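Local atomic coordinates of putative sugar binding protein (Bacteroides vulgatus ATCC 8482, PDB entry 3KEZ), a protein that probably binds sugars at the outer membrane as a SusD-family nutrient-binding protein, and carries a calcium ion. Residues 132-137 with 441-446; 42-47 with 79-84; 18-23 with 113-118. One frame throughout, in Å; residues are numbered along the deposited sequence.

Contact 1: residues 132-137 with 441-446; sequences RIFGYP and PIPKKE. With EDO (1,2-ethanediol), chain E; EDO (1,2-ethanediol), chain H.
The ring of Phe-134 makes every direct contact between 132-137 and 441-446, one of them to a carbonyl oxygen, the others to aliphatic carbons. At its edge, CE1 lies 3.4 Å from the carbonyl O of Pro-441, which sits in the plane of the ring, so the oxygen faces the weakly positive C-H rim and not the pi cloud. The apolar contacts use the same two ring carbons: CD1 of Phe-134 is 4.0 Å from CD1 of Ile-442, and CE1 of Phe-134 is 4.0 Å from CD of Pro-443, these two side chains crossing at about a right angle. With CG anti to its carbonyl carbon (chi1 -66°), Phe-134 directs these carbons at the loop before helix 444-449.

In the SusD-type fold this joins the C-terminal end of helix 109-134 to the segment entering helix 444-449, where Pro-443 is the N-cap residue. Trp-82 meets the Phe-134 ring edge-to-face, and Phe-134 O accepts a hydrogen bond from Asn-456.

Two ethanediol molecules, probably from the crystallisation liquor, mark polar groups nearby. The backbone N of Tyr-136 donates to O2 of one (3.0 Å, 165°), and OE2 of Glu-446 accepts from O1 of the other (3.0 Å). Replacing Tyr-136 by an alanine would probably leave that first diol without the ring carbons CD2 and CE2 that flank it, and Lys-140 without its cation-pi partner.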
loop_
_atom_site.group_PDB
_atom_site.type_symbol
_atom_site.label_atom_id
_atom_site.label_comp_id
_atom_site.label_asym_id
_atom_site.label_seq_id
_atom_site.Cartn_x
_atom_site.Cartn_y
_atom_site.Cartn_z
ATOM N N ARG A 132 7.917 6.122 -4.578
ATOM C CA ARG A 132 8.329 5.890 -3.187
ATOM C C ARG A 132 9.368 4.773 -3.007
ATOM O O ARG A 132 10.193 4.814 -2.064
ATOM C CB ARG A 132 7.138 5.726 -2.246
ATOM C CG ARG A 132 6.259 4.563 -2.450
ATOM C CD ARG A 132 5.058 4.682 -1.520
ATOM N NE ARG A 132 4.163 3.558 -1.715
ATOM C CZ ARG A 132 3.250 3.118 -0.856
ATOM N NH1 ARG A 132 3.069 3.692 0.329
ATOM N NH2 ARG A 132 2.525 2.055 -1.186
ATOM N N ILE A 133 9.374 3.822 -3.933
ATOM C CA ILE A 133 10.344 2.718 -3.908
ATOM C C ILE A 133 11.729 3.176 -4.377
ATOM O O ILE A 133 12.724 2.803 -3.750
ATOM C CB ILE A 133 9.864 1.467 -4.717
ATOM C CG1 ILE A 133 8.672 0.796 -4.036
ATOM C CG2 ILE A 133 11.020 0.389 -4.929
ATOM C CD1 ILE A 133 7.911 -0.195 -4.969
ATOM N N PHE A 134 11.782 3.980 -5.443
ATOM C CA PHE A 134 13.040 4.287 -6.123
ATOM C C PHE A 134 13.553 5.730 -5.946
ATOM O O PHE A 134 14.654 6.029 -6.407
ATOM C CB PHE A 134 12.950 3.963 -7.628
ATOM C CG PHE A 134 12.790 2.470 -7.926
ATOM C CD1 PHE A 134 13.877 1.623 -7.888
ATOM C CD2 PHE A 134 11.536 1.938 -8.210
ATOM C CE1 PHE A 134 13.730 0.258 -8.121
ATOM C CE2 PHE A 134 11.379 0.566 -8.489
ATOM C CZ PHE A 134 12.450 -0.265 -8.420
ATOM N N GLY A 135 12.765 6.586 -5.303
ATOM C CA GLY A 135 13.114 7.991 -5.060
ATOM C C GLY A 135 12.955 8.416 -3.612
ATOM O O GLY A 135 12.057 7.953 -2.907
ATOM N N TYR A 136 13.845 9.300 -3.154
ATOM C CA TYR A 136 13.746 9.855 -1.809
ATOM C C TYR A 136 12.385 10.526 -1.565
ATOM O O TYR A 136 11.787 11.090 -2.477
ATOM C CB TYR A 136 14.895 10.843 -1.543
ATOM C CG TYR A 136 16.197 10.150 -1.386
ATOM C CD1 TYR A 136 16.394 9.247 -0.370
ATOM C CD2 TYR A 136 17.243 10.408 -2.231
ATOM C CE1 TYR A 136 17.623 8.586 -0.204
ATOM C CE2 TYR A 136 18.458 9.760 -2.076
ATOM C CZ TYR A 136 18.637 8.850 -1.072
ATOM O OH TYR A 136 19.850 8.215 -0.921
ATOM N N PRO A 137 11.875 10.441 -0.327
ATOM C CA PRO A 137 10.570 11.043 0.019
ATOM C C PRO A 137 10.503 12.511 -0.331
ATOM O O PRO A 137 11.483 13.252 -0.145
ATOM C CB PRO A 137 10.497 10.883 1.540
ATOM C CG PRO A 137 11.886 10.604 1.968
ATOM C CD PRO A 137 12.571 9.932 0.855
ATOM N N PRO A 441 17.934 -0.118 -5.669
ATOM C CA PRO A 441 18.687 0.383 -6.793
ATOM C C PRO A 441 17.902 0.203 -8.093
ATOM O O PRO A 441 16.998 -0.667 -8.175
ATOM C CB PRO A 441 19.955 -0.473 -6.770
ATOM C CG PRO A 441 19.501 -1.805 -6.154
ATOM C CD PRO A 441 18.343 -1.485 -5.254
ATOM N N ILE A 442 18.225 1.003 -9.106
ATOM C CA ILE A 442 17.599 0.837 -10.432
ATOM C C ILE A 442 18.015 -0.543 -10.934
ATOM O O ILE A 442 19.176 -0.916 -10.780
ATOM C CB ILE A 442 17.980 1.958 -11.418
ATOM C CG1 ILE A 442 17.570 3.339 -10.896
ATOM C CG2 ILE A 442 17.289 1.737 -12.767
ATOM C CD1 ILE A 442 16.050 3.523 -10.594
ATOM N N PRO A 443 17.060 -1.351 -11.468
ATOM C CA PRO A 443 17.489 -2.697 -11.835
ATOM C C PRO A 443 18.497 -2.713 -12.972
ATOM O O PRO A 443 18.387 -1.922 -13.915
ATOM C CB PRO A 443 16.206 -3.388 -12.292
ATOM C CG PRO A 443 15.081 -2.509 -11.861
ATOM C CD PRO A 443 15.596 -1.250 -11.324
ATOM N N LYS A 444 19.446 -3.632 -12.887
ATOM C CA LYS A 444 20.528 -3.747 -13.882
ATOM C C LYS A 444 20.012 -3.813 -15.308
ATOM O O LYS A 444 20.621 -3.233 -16.225
ATOM C CB LYS A 444 21.416 -4.974 -13.597
ATOM C CG LYS A 444 22.709 -5.038 -14.438
ATOM C CD LYS A 444 23.685 -6.090 -13.908
ATOM C CE LYS A 444 25.049 -5.977 -14.603
ATOM N NZ LYS A 444 24.878 -5.833 -16.081
ATOM N N LYS A 445 18.903 -4.520 -15.498
ATOM C CA LYS A 445 18.386 -4.717 -16.851
ATOM C C LYS A 445 18.008 -3.373 -17.451
ATOM O O LYS A 445 18.261 -3.124 -18.636
ATOM C CB LYS A 445 17.217 -5.706 -16.875
ATOM C CG LYS A 445 15.848 -5.130 -16.599
ATOM C CD LYS A 445 14.813 -6.208 -16.212
ATOM C CE LYS A 445 14.496 -7.163 -17.344
ATOM N NZ LYS A 445 13.680 -8.318 -16.861
ATOM N N GLU A 446 17.488 -2.480 -16.610
ATOM C CA GLU A 446 17.145 -1.131 -17.042
ATOM C C GLU A 446 18.383 -0.310 -17.290
ATOM O O GLU A 446 18.462 0.366 -18.320
ATOM C CB GLU A 446 16.243 -0.420 -16.023
ATOM C CG GLU A 446 15.832 0.988 -16.452
ATOM C CD GLU A 446 14.870 1.007 -17.624
ATOM O OE1 GLU A 446 14.219 -0.037 -17.860
ATOM O OE2 GLU A 446 14.764 2.065 -18.293
HETATM C C1 EDO E . 18.226 10.201 -5.806
HETATM O O1 EDO E . 18.118 11.458 -6.493
HETATM C C2 EDO E . 16.917 9.400 -5.757
HETATM O O2 EDO E . 15.749 10.111 -5.293
HETATM C C1 EDO H . 10.999 3.038 -18.249
HETATM O O1 EDO H . 12.067 2.886 -19.181
HETATM C C2 EDO H . 9.956 2.011 -18.641
HETATM O O2 EDO H . 10.472 0.701 -18.388
#

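Contact 2: residues 42-47 with 79-84; sequences GRLVYY and SSHWSY. With EDO (1,2-ethanediol), chain G.
A helix-helix packing in the helical SusD-type fold brings the start of helix 43-50 against the start of helix 80-96; the axes of the short segments 43-47 and 80-84 approach to 11.3 Å and run at 130° between their N-to-C directions. The spacing is wide, and side chains bridge it.

Arg-43 carries the polar part. Its chain is extended from CG to NE, which brings the guanidinium to Ser-80, and NH1 donates to Ser-80 OG over 2.8 Å at 149°, with the oxygen only 5° out of the guanidinium plane. The same NH1 also donates to O1 of an ethanediol and NH2 to O2 of that molecule, so the diol is held by both terminal nitrogens, its O1 lying at the edge of the guanidinium plane. A long, weak ion pair with Asp-38 adds to the surroundings of NH1.

A van der Waals contact joins Leu-44 and His-81, whose side chains run alongside each other, pointing opposite ways: CD2 of Leu-44 lies 3.8 Å from CD2 of His-81. The same CD2 methyl also packs against Ile-133 of helix 109-134, while His-81 also packs on Leu-440.

Between the helices, one water ties backbone to ring. It donates to Arg-43 O (2.6 Å) and lies in the plane of the imidazole at its edge, 2.9 Å from NE2 of His-81.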
loop_
_atom_site.group_PDB
_atom_site.type_symbol
_atom_site.label_atom_id
_atom_site.label_comp_id
_atom_site.label_asym_id
_atom_site.label_seq_id
_atom_site.Cartn_x
_atom_site.Cartn_y
_atom_site.Cartn_z
ATOM N N GLY A 42 2.181 -9.619 -3.083
ATOM C CA GLY A 42 3.402 -9.907 -2.324
ATOM C C GLY A 42 4.360 -8.742 -2.205
ATOM O O GLY A 42 4.234 -7.886 -1.316
ATOM N N ARG A 43 5.292 -8.677 -3.140
ATOM C CA ARG A 43 6.457 -7.790 -3.006
ATOM C C ARG A 43 6.128 -6.347 -2.798
ATOM O O ARG A 43 6.812 -5.698 -2.004
ATOM C CB ARG A 43 7.393 -7.951 -4.217
ATOM C CG ARG A 43 8.094 -9.287 -4.182
ATOM C CD ARG A 43 9.059 -9.459 -5.345
ATOM N NE ARG A 43 9.733 -10.746 -5.289
ATOM C CZ ARG A 43 10.483 -11.244 -6.262
ATOM N NH1 ARG A 43 10.657 -10.563 -7.368
ATOM N NH2 ARG A 43 11.043 -12.440 -6.129
ATOM N N LEU A 44 5.071 -5.844 -3.471
ATOM C CA LEU A 44 4.694 -4.428 -3.316
ATOM C C LEU A 44 4.038 -4.160 -1.973
ATOM O O LEU A 44 4.110 -3.032 -1.461
ATOM C CB LEU A 44 3.817 -3.914 -4.480
ATOM C CG LEU A 44 4.531 -3.976 -5.853
ATOM C CD1 LEU A 44 3.552 -3.585 -6.927
ATOM C CD2 LEU A 44 5.766 -3.055 -5.911
ATOM N N VAL A 45 3.507 -5.199 -1.343
ATOM C CA VAL A 45 2.924 -5.036 -0.041
ATOM C C VAL A 45 3.972 -5.121 1.041
ATOM O O VAL A 45 4.075 -4.231 1.864
ATOM C CB VAL A 45 1.755 -6.009 0.195
ATOM C CG1 VAL A 45 1.058 -5.688 1.525
ATOM C CG2 VAL A 45 0.743 -5.870 -0.983
ATOM N N TYR A 46 4.766 -6.190 1.072
ATOM C CA TYR A 46 5.623 -6.373 2.210
ATOM C C TYR A 46 6.784 -5.394 2.307
ATOM O O TYR A 46 7.364 -5.254 3.377
ATOM C CB TYR A 46 6.111 -7.812 2.364
ATOM C CG TYR A 46 7.105 -8.377 1.348
ATOM C CD1 TYR A 46 8.381 -7.898 1.246
ATOM C CD2 TYR A 46 6.775 -9.478 0.596
ATOM C CE1 TYR A 46 9.292 -8.464 0.354
ATOM C CE2 TYR A 46 7.672 -10.043 -0.310
ATOM C CZ TYR A 46 8.937 -9.554 -0.392
ATOM O OH TYR A 46 9.843 -10.135 -1.259
ATOM N N TYR A 47 7.153 -4.769 1.198
ATOM C CA TYR A 47 8.347 -3.884 1.159
ATOM C C TYR A 47 8.364 -2.903 2.344
ATOM O O TYR A 47 9.324 -2.852 3.121
ATOM C CB TYR A 47 8.416 -3.128 -0.170
ATOM C CG TYR A 47 9.650 -2.265 -0.346
ATOM C CD1 TYR A 47 10.858 -2.817 -0.686
ATOM C CD2 TYR A 47 9.594 -0.877 -0.150
ATOM C CE1 TYR A 47 11.998 -2.021 -0.836
ATOM C CE2 TYR A 47 10.723 -0.090 -0.280
ATOM C CZ TYR A 47 11.902 -0.648 -0.657
ATOM O OH TYR A 47 12.999 0.158 -0.831
ATOM N N SER A 79 14.121 -6.843 -10.057
ATOM C CA SER A 79 13.558 -6.081 -11.174
ATOM C C SER A 79 12.036 -6.060 -11.271
ATOM O O SER A 79 11.508 -5.293 -12.054
ATOM C CB SER A 79 14.116 -6.577 -12.514
ATOM O OG SER A 79 13.724 -7.912 -12.738
ATOM N N SER A 80 11.339 -6.888 -10.488
ATOM C CA SER A 80 9.892 -7.077 -10.595
ATOM C C SER A 80 9.074 -5.821 -10.287
ATOM O O SER A 80 8.081 -5.578 -10.930
ATOM C CB SER A 80 9.439 -8.179 -9.634
ATOM O OG SER A 80 10.118 -8.050 -8.362
ATOM N N HIS A 81 9.490 -5.063 -9.273
ATOM C CA HIS A 81 8.769 -3.864 -8.893
ATOM C C HIS A 81 8.722 -2.963 -10.112
ATOM O O HIS A 81 7.670 -2.487 -10.481
ATOM C CB HIS A 81 9.447 -3.124 -7.736
ATOM C CG HIS A 81 9.851 -4.006 -6.587
ATOM N ND1 HIS A 81 10.944 -4.860 -6.630
ATOM C CD2 HIS A 81 9.327 -4.129 -5.347
ATOM C CE1 HIS A 81 11.057 -5.475 -5.468
ATOM N NE2 HIS A 81 10.088 -5.048 -4.670
ATOM N N TRP A 82 9.891 -2.738 -10.704
ATOM C CA TRP A 82 10.026 -1.892 -11.883
ATOM C C TRP A 82 9.186 -2.375 -13.092
ATOM O O TRP A 82 8.322 -1.625 -13.627
ATOM C CB TRP A 82 11.527 -1.830 -12.211
ATOM C CG TRP A 82 11.904 -0.878 -13.283
ATOM C CD1 TRP A 82 11.986 -1.136 -14.606
ATOM C CD2 TRP A 82 12.279 0.504 -13.108
ATOM N NE1 TRP A 82 12.388 -0.001 -15.287
ATOM C CE2 TRP A 82 12.566 1.020 -14.385
ATOM C CE3 TRP A 82 12.358 1.358 -11.997
ATOM C CZ2 TRP A 82 12.964 2.363 -14.585
ATOM C CZ3 TRP A 82 12.771 2.678 -12.195
ATOM C CH2 TRP A 82 13.060 3.163 -13.487
ATOM N N SER A 83 9.421 -3.644 -13.472
ATOM C CA SER A 83 8.786 -4.238 -14.653
ATOM C C SER A 83 7.277 -4.346 -14.523
ATOM O O SER A 83 6.568 -3.985 -15.443
ATOM C CB SER A 83 9.413 -5.598 -15.047
ATOM O OG SER A 83 9.766 -6.411 -13.935
ATOM N N TYR A 84 6.790 -4.803 -13.361
ATOM C CA TYR A 84 5.370 -4.972 -13.162
ATOM C C TYR A 84 4.626 -3.624 -13.148
ATOM O O TYR A 84 3.607 -3.461 -13.819
ATOM C CB TYR A 84 5.081 -5.773 -11.881
ATOM C CG TYR A 84 5.065 -7.260 -12.111
ATOM C CD1 TYR A 84 6.238 -7.940 -12.349
ATOM C CD2 TYR A 84 3.852 -7.989 -12.118
ATOM C CE1 TYR A 84 6.242 -9.297 -12.602
ATOM C CE2 TYR A 84 3.843 -9.370 -12.386
ATOM C CZ TYR A 84 5.054 -10.014 -12.599
ATOM O OH TYR A 84 5.109 -11.378 -12.866
HETATM C C1 EDO G . 12.799 -13.397 -10.071
HETATM O O1 EDO G . 12.345 -12.118 -9.623
HETATM C C2 EDO G . 13.167 -14.247 -8.863
HETATM O O2 EDO G . 13.696 -13.406 -7.817
HETATM O O HOH W 1 9.398 -6.067 -2.032
#

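Contact 3: residues 18-23 with 113-118; sequences NVLSDI and NDLKGQ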
loop_
_atom_site.group_PDB
_atom_site.type_symbol
_atom_site.label_atom_id
_atom_site.label_comp_id
_atom_site.label_asym_id
_atom_site.label_seq_id
_atom_site.Cartn_x
_atom_site.Cartn_y
_atom_site.Cartn_z
ATOM N N ASN A 18 -11.113 -1.039 -30.136
ATOM C CA ASN A 18 -12.130 -0.659 -31.075
ATOM C C ASN A 18 -13.491 -0.415 -30.419
ATOM O O ASN A 18 -14.262 0.397 -30.904
ATOM C CB ASN A 18 -12.265 -1.765 -32.113
ATOM C CG ASN A 18 -11.061 -1.841 -33.030
ATOM O OD1 ASN A 18 -10.499 -2.910 -33.237
ATOM N ND2 ASN A 18 -10.666 -0.703 -33.590
ATOM N N VAL A 19 -13.797 -1.138 -29.346
ATOM C CA VAL A 19 -15.092 -1.046 -28.671
ATOM C C VAL A 19 -14.838 -1.027 -27.169
ATOM O O VAL A 19 -13.739 -1.352 -26.714
ATOM C CB VAL A 19 -15.985 -2.252 -29.049
ATOM C CG1 VAL A 19 -16.333 -2.216 -30.516
ATOM C CG2 VAL A 19 -15.264 -3.575 -28.759
ATOM N N LEU A 20 -15.845 -0.647 -26.390
ATOM C CA LEU A 20 -15.675 -0.531 -24.940
ATOM C C LEU A 20 -15.167 -1.800 -24.277
ATOM O O LEU A 20 -14.359 -1.750 -23.345
ATOM C CB LEU A 20 -16.983 -0.114 -24.254
ATOM C CG LEU A 20 -17.176 1.352 -23.845
ATOM C CD1 LEU A 20 -18.267 1.404 -22.814
ATOM C CD2 LEU A 20 -15.898 1.981 -23.282
ATOM N N SER A 21 -15.662 -2.937 -24.736
ATOM C CA SER A 21 -15.324 -4.189 -24.104
ATOM C C SER A 21 -13.819 -4.486 -24.224
ATOM O O SER A 21 -13.270 -5.269 -23.434
ATOM C CB SER A 21 -16.151 -5.296 -24.749
ATOM O OG SER A 21 -15.877 -5.371 -26.126
ATOM N N ASP A 22 -13.156 -3.859 -25.194
ATOM C CA ASP A 22 -11.698 -3.939 -25.275
ATOM C C ASP A 22 -11.031 -3.225 -24.094
ATOM O O ASP A 22 -9.942 -3.641 -23.625
ATOM C CB ASP A 22 -11.176 -3.383 -26.606
ATOM C CG ASP A 22 -11.689 -4.162 -27.818
ATOM O OD1 ASP A 22 -11.733 -5.424 -27.761
ATOM O OD2 ASP A 22 -12.029 -3.502 -28.832
ATOM N N ILE A 23 -11.660 -2.140 -23.635
ATOM C CA ILE A 23 -11.165 -1.430 -22.471
ATOM C C ILE A 23 -11.332 -2.341 -21.272
ATOM O O ILE A 23 -10.419 -2.463 -20.474
ATOM C CB ILE A 23 -11.898 -0.123 -22.157
ATOM C CG1 ILE A 23 -11.843 0.835 -23.362
ATOM C CG2 ILE A 23 -11.265 0.503 -20.872
ATOM C CD1 ILE A 23 -10.445 1.241 -23.718
ATOM N N ASN A 113 -17.052 6.363 -18.132
ATOM C CA ASN A 113 -16.328 7.221 -17.212
ATOM C C ASN A 113 -15.639 6.431 -16.100
ATOM O O ASN A 113 -14.494 6.726 -15.741
ATOM C CB ASN A 113 -17.211 8.342 -16.661
ATOM C CG ASN A 113 -17.415 9.443 -17.690
ATOM O OD1 ASN A 113 -16.611 9.590 -18.618
ATOM N ND2 ASN A 113 -18.502 10.173 -17.569
ATOM N N ASP A 114 -16.306 5.417 -15.574
ATOM C CA ASP A 114 -15.706 4.611 -14.501
ATOM C C ASP A 114 -14.499 3.798 -14.988
ATOM O O ASP A 114 -13.476 3.713 -14.301
ATOM C CB ASP A 114 -16.737 3.669 -13.903
ATOM C CG ASP A 114 -16.157 2.803 -12.823
ATOM O OD1 ASP A 114 -15.961 3.307 -11.693
ATOM O OD2 ASP A 114 -15.892 1.624 -13.121
ATOM N N LEU A 115 -14.616 3.210 -16.184
ATOM C CA LEU A 115 -13.497 2.476 -16.769
ATOM C C LEU A 115 -12.291 3.416 -16.914
ATOM O O LEU A 115 -11.170 3.057 -16.574
ATOM C CB LEU A 115 -13.876 1.884 -18.119
ATOM C CG LEU A 115 -14.939 0.778 -18.253
ATOM C CD1 LEU A 115 -14.989 0.318 -19.696
ATOM C CD2 LEU A 115 -14.617 -0.376 -17.333
ATOM N N LYS A 116 -12.518 4.610 -17.462
ATOM C CA LYS A 116 -11.433 5.576 -17.584
ATOM C C LYS A 116 -10.882 5.946 -16.208
ATOM O O LYS A 116 -9.674 6.068 -16.031
ATOM C CB LYS A 116 -11.931 6.820 -18.332
ATOM C CG LYS A 116 -10.928 7.976 -18.481
ATOM C CD LYS A 116 -11.586 9.185 -19.242
ATOM C CE LYS A 116 -10.671 10.413 -19.212
ATOM N NZ LYS A 116 -11.193 11.551 -20.008
ATOM N N GLY A 117 -11.771 6.160 -15.242
ATOM C CA GLY A 117 -11.346 6.427 -13.862
ATOM C C GLY A 117 -10.512 5.328 -13.248
ATOM O O GLY A 117 -9.545 5.570 -12.518
ATOM N N GLN A 118 -10.879 4.088 -13.519
ATOM C CA GLN A 118 -10.072 2.967 -13.015
ATOM C C GLN A 118 -8.631 3.023 -13.554
ATOM O O GLN A 118 -7.678 2.896 -12.796
ATOM C CB GLN A 118 -10.740 1.623 -13.332
ATOM C CG GLN A 118 -12.050 1.373 -12.588
ATOM C CD GLN A 118 -12.577 -0.020 -12.893
ATOM O OE1 GLN A 118 -11.809 -0.965 -12.904
ATOM N NE2 GLN A 118 -13.870 -0.145 -13.127
#
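Leu-115 reaches from helix 109-134 toward the beginning of helix 20-34, and its side chain can be followed outward atom by atom. CB already touches the other segment, lying 4.0 Å from CG2 of Ile-23. Beyond CG, the CD1 branch continues anti to CA (chi2 -175°), and this extension lets it reach two residues three positions apart. CD1 is 3.9 Å from CG2 of Ile-23 and 4.0 Å from CB of Ile-23, and it lies 4.1 Å from CD2 of Leu-20. By these distances a single methyl group meets branches from two side chains, both of which cross Leu-115 obliquely.

Ile-23 presents CB and CG2, its CG2 being anti to the backbone N, while the end of its longer branch leads away from Leu-115. Further apolar neighbours extend the packing: Leu-27 of helix 20-34 also meets Leu-115, Ile-95 of helix 80-96 lies on Ile-23, and Leu-20 touches Tyr-111. The contact thus belongs to the packed helices of the N-terminal part of this SusD-type fold.

Some polar groups are bonded within their own segments. OD2 of Asp-22 accepts from Asn-18 N and, at 3.0 Å, from Val-19 N, the two donors arriving from opposite faces of the carboxylate plane and probably steadying the turn that leads into the helix. Gln-118 NE2 donates to Asp-114 OD2 over 2.7 Å, and Gln-118 OE1 joins the two helices through Tyr-31 OH, beyond this contact. With no hydrogen bond between the segments, their direct association rests on aliphatic packing, which has no directional bond and depends on the close fit of methyl groups.

Overall arrangement
Helix 109-134 ties the arrangement together: contact 3 uses its N-terminal half and contact 1 its C-terminal end, with centres about 31 Å apart and nearest atoms about 15 Å apart. Contact 2 lies close to contact 1, their centres about 11 Å apart, and the two touch through Trp-82, which also makes a probable, weak hydrogen bond with Glu-446, and through the packing of helix 43-50 on helix 109-134. Contacts 2 and 3 do not meet; their centres are about 26 Å apart. Along the chain, the segments of contact 2 fall between those of contact 3, and contact 1 follows, bringing residues 441-446 back across 303 intervening residues. The C-terminal region thereby closes against the N-terminal helices of the SusD-type fold.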